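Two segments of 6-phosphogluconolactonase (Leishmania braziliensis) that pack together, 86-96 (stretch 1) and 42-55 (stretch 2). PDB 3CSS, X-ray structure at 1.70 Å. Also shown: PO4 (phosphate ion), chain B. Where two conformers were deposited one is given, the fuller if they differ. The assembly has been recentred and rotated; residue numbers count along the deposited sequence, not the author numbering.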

# COMPACT_ATOMS: atom_id res chain seq x y z
N SER A 86 -2.18 -10.55 10.09
CA SER A 86 -2.66 -10.18 8.76
C SER A 86 -3.08 -8.70 8.75
O SER A 86 -3.60 -8.17 9.74
CB SER A 86 -3.82 -11.07 8.29
OG SER A 86 -5.01 -10.70 8.93
N ASN A 87 -2.88 -8.06 7.60
CA ASN A 87 -3.31 -6.67 7.41
C ASN A 87 -4.84 -6.58 7.42
O ASN A 87 -5.40 -5.61 7.90
CB ASN A 87 -2.73 -6.05 6.13
CG ASN A 87 -1.21 -5.91 6.17
OD1 ASN A 87 -0.62 -5.76 7.24
ND2 ASN A 87 -0.59 -5.91 5.00
N PHE A 88 -5.49 -7.62 6.92
CA PHE A 88 -6.94 -7.68 6.93
C PHE A 88 -7.51 -7.62 8.34
O PHE A 88 -8.45 -6.90 8.61
CB PHE A 88 -7.43 -8.93 6.22
CG PHE A 88 -8.91 -9.02 6.14
CD1 PHE A 88 -9.61 -8.29 5.19
CD2 PHE A 88 -9.61 -9.79 7.05
CE1 PHE A 88 -11.02 -8.38 5.11
CE2 PHE A 88 -11.01 -9.88 6.99
CZ PHE A 88 -11.71 -9.16 6.02
N SER A 89 -6.91 -8.39 9.24
CA SER A 89 -7.33 -8.37 10.64
C SER A 89 -7.20 -6.96 11.21
O SER A 89 -8.14 -6.42 11.80
CB SER A 89 -6.47 -9.32 11.46
OG SER A 89 -6.82 -9.24 12.84
N MET A 90 -6.02 -6.38 11.05
CA MET A 90 -5.77 -5.05 11.56
C MET A 90 -6.78 -4.04 11.00
O MET A 90 -7.37 -3.27 11.75
CB MET A 90 -4.34 -4.62 11.24
CG MET A 90 -3.98 -3.24 11.77
SD MET A 90 -4.41 -1.91 10.63
CE MET A 90 -3.29 -2.24 9.27
N ALA A 91 -6.99 -4.05 9.68
CA ALA A 91 -7.91 -3.12 9.02
C ALA A 91 -9.37 -3.32 9.44
O ALA A 91 -10.13 -2.37 9.57
CB ALA A 91 -7.80 -3.27 7.51
N THR A 92 -9.73 -4.58 9.65
CA THR A 92 -11.09 -4.96 10.06
C THR A 92 -11.38 -4.46 11.47
O THR A 92 -12.41 -3.84 11.71
CB THR A 92 -11.31 -6.49 9.93
OG1 THR A 92 -11.27 -6.85 8.54
CG2 THR A 92 -12.65 -6.90 10.50
N LYS A 93 -10.47 -4.73 12.41
CA LYS A 93 -10.64 -4.29 13.80
C LYS A 93 -10.73 -2.77 13.88
O LYS A 93 -11.55 -2.22 14.63
CB LYS A 93 -9.51 -4.79 14.69
CG LYS A 93 -9.53 -6.29 14.93
CD LYS A 93 -8.48 -6.69 15.94
CE LYS A 93 -8.30 -8.21 16.01
NZ LYS A 93 -7.81 -8.64 17.35
N ALA A 94 -9.89 -2.10 13.09
CA ALA A 94 -9.83 -0.66 13.12
C ALA A 94 -11.01 -0.02 12.40
O ALA A 94 -11.47 1.05 12.81
CB ALA A 94 -8.50 -0.14 12.54
N LEU A 95 -11.52 -0.66 11.34
CA LEU A 95 -12.43 0.04 10.43
C LEU A 95 -13.41 -0.83 9.63
O LEU A 95 -14.61 -0.55 9.61
CB LEU A 95 -11.59 0.89 9.46
CG LEU A 95 -12.32 1.51 8.26
CD1 LEU A 95 -13.33 2.57 8.72
CD2 LEU A 95 -11.35 2.10 7.26
N LEU A 96 -12.91 -1.87 8.96
CA LEU A 96 -13.71 -2.57 7.95
C LEU A 96 -14.83 -3.40 8.54
O LEU A 96 -15.77 -3.78 7.84
CB LEU A 96 -12.81 -3.43 7.02
CG LEU A 96 -11.69 -2.71 6.28
CD1 LEU A 96 -10.94 -3.67 5.38
CD2 LEU A 96 -12.26 -1.56 5.43
P PO4 B . -5.22 2.08 19.65
O1 PO4 B . -6.12 1.47 20.71
O2 PO4 B . -5.89 3.34 19.18
O3 PO4 B . -5.13 1.12 18.48
O4 PO4 B . -3.84 2.37 20.16
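Stretch 2 42-55: ALSGGSTPKRLYEE

Helices that run side by side often interlock by seating a large side chain of one among the side chains of the other, and this pair is an example. Stretch 1 is helical from Asn87 to Leu96, with a wider pi-type turn from Thr92 to Leu96. Stretch 2 leaves a strand at Ala42-Leu43, passes through a glycine-containing loop and continues into a helix that includes Lys50 to Glu55. The two helices point roughly the same way, their axes 31° apart and 7.6 Å from each other at closest approach. The register runs from Asn87 beside Gly45, with CA atoms 5.0 Å apart, to Ala94 beside Glu54, CA to CA 4.9 Å.

At the loop, Gly46 N donates a hydrogen bond to Asn87 OD1 (3.2 Å). Gly45 has no side chain, and a CB here would lie only 2.0 Å from Asn87 OD1, a clash.

Along the helices, Tyr53 is the knob, seated among Met90, Ala91, Ala94 and Leu95. Ala94 CB lies 3.6 Å from Tyr53 CB, and Leu95 CB 4.0 Å from the same atom. Met90 SD meets the ring at its edge, 3.7 Å from Tyr53 CD2, while Met90 CE reaches the loop, 3.4 Å from Gly46 O. From the strand, Leu43 CD1 packs against Ala91 CB (4.1 Å) and Leu96 CD1 (4.0 Å).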

# COMPACT_ATOMS: atom_id res chain seq x y z
N ALA A 42 -6.26 1.89 -1.69
CA ALA A 42 -5.45 0.73 -1.33
C ALA A 42 -4.86 0.95 0.05
O ALA A 42 -4.06 1.90 0.27
CB ALA A 42 -4.34 0.49 -2.34
N LEU A 43 -5.24 0.08 0.97
CA LEU A 43 -4.82 0.15 2.36
C LEU A 43 -3.44 -0.38 2.54
O LEU A 43 -3.04 -1.36 1.88
CB LEU A 43 -5.78 -0.69 3.21
CG LEU A 43 -7.23 -0.25 3.21
CD1 LEU A 43 -8.03 -1.24 4.01
CD2 LEU A 43 -7.37 1.18 3.73
N SER A 44 -2.66 0.28 3.40
CA SER A 44 -1.38 -0.24 3.86
C SER A 44 -1.53 -1.00 5.16
O SER A 44 -2.56 -0.95 5.83
CB SER A 44 -0.37 0.88 4.04
OG SER A 44 -0.92 1.83 4.92
N GLY A 45 -0.48 -1.71 5.52
CA GLY A 45 -0.52 -2.54 6.68
C GLY A 45 0.56 -2.20 7.67
O GLY A 45 1.00 -1.05 7.78
N GLY A 46 1.03 -3.23 8.38
CA GLY A 46 1.90 -2.98 9.51
C GLY A 46 1.03 -2.30 10.55
O GLY A 46 -0.18 -2.59 10.60
N SER A 47 1.63 -1.39 11.32
CA SER A 47 1.01 -0.73 12.49
C SER A 47 0.83 0.78 12.32
O SER A 47 0.04 1.42 13.04
CB SER A 47 1.87 -0.98 13.73
OG SER A 47 1.63 -0.01 14.75
N THR A 48 1.59 1.38 11.41
CA THR A 48 1.53 2.83 11.22
C THR A 48 0.13 3.39 10.86
O THR A 48 -0.31 4.33 11.49
CB THR A 48 2.56 3.27 10.17
OG1 THR A 48 3.85 2.75 10.53
CG2 THR A 48 2.61 4.81 10.08
N PRO A 49 -0.58 2.79 9.88
CA PRO A 49 -1.91 3.29 9.45
C PRO A 49 -3.10 2.87 10.33
O PRO A 49 -4.23 3.31 10.11
CB PRO A 49 -2.07 2.65 8.07
CG PRO A 49 -1.39 1.34 8.25
CD PRO A 49 -0.18 1.62 9.07
N LYS A 50 -2.86 2.04 11.35
CA LYS A 50 -3.93 1.63 12.24
C LYS A 50 -4.68 2.85 12.81
O LYS A 50 -5.92 2.85 12.85
CB LYS A 50 -3.37 0.77 13.36
CG LYS A 50 -4.43 0.24 14.32
CD LYS A 50 -3.85 -0.70 15.36
CE LYS A 50 -2.96 -0.01 16.33
NZ LYS A 50 -2.75 -0.88 17.56
N ARG A 51 -3.95 3.85 13.27
CA ARG A 51 -4.63 4.99 13.87
C ARG A 51 -5.44 5.79 12.84
O ARG A 51 -6.54 6.21 13.16
CB ARG A 51 -3.69 5.83 14.69
CG ARG A 51 -3.35 5.13 15.97
CD ARG A 51 -2.04 5.59 16.47
NE ARG A 51 -2.06 7.04 16.63
CZ ARG A 51 -1.22 7.69 17.41
NH1 ARG A 51 -0.29 7.02 18.07
NH2 ARG A 51 -1.31 9.01 17.51
N LEU A 52 -4.94 5.91 11.60
CA LEU A 52 -5.73 6.50 10.52
C LEU A 52 -7.07 5.78 10.35
O LEU A 52 -8.13 6.41 10.27
CB LEU A 52 -4.96 6.46 9.21
CG LEU A 52 -5.71 6.82 7.94
CD1 LEU A 52 -6.23 8.27 7.98
CD2 LEU A 52 -4.79 6.59 6.73
N TYR A 53 -7.01 4.46 10.26
CA TYR A 53 -8.21 3.66 10.09
C TYR A 53 -9.21 3.87 11.24
O TYR A 53 -10.42 4.00 11.00
CB TYR A 53 -7.86 2.18 9.89
CG TYR A 53 -6.90 1.92 8.74
CD1 TYR A 53 -6.71 2.85 7.69
CD2 TYR A 53 -6.19 0.74 8.69
CE1 TYR A 53 -5.84 2.61 6.66
CE2 TYR A 53 -5.29 0.48 7.63
CZ TYR A 53 -5.11 1.42 6.64
OH TYR A 53 -4.22 1.18 5.61
N GLU A 54 -8.71 3.92 12.46
CA GLU A 54 -9.54 4.17 13.63
C GLU A 54 -10.22 5.54 13.52
O GLU A 54 -11.41 5.69 13.85
CB GLU A 54 -8.70 4.05 14.91
CG GLU A 54 -8.24 2.63 15.18
CD GLU A 54 -7.38 2.50 16.40
OE1 GLU A 54 -7.08 3.54 17.02
OE2 GLU A 54 -7.02 1.36 16.74
N GLU A 55 -9.46 6.53 13.07
CA GLU A 55 -10.00 7.88 12.92
C GLU A 55 -11.08 7.92 11.83
O GLU A 55 -12.12 8.53 12.02
CB GLU A 55 -8.90 8.89 12.63
CG GLU A 55 -9.40 10.32 12.62
CD GLU A 55 -8.29 11.30 12.82
OE1 GLU A 55 -7.13 10.84 12.99
OE2 GLU A 55 -8.57 12.52 12.81
O HOH W 1 -1.02 -5.18 9.96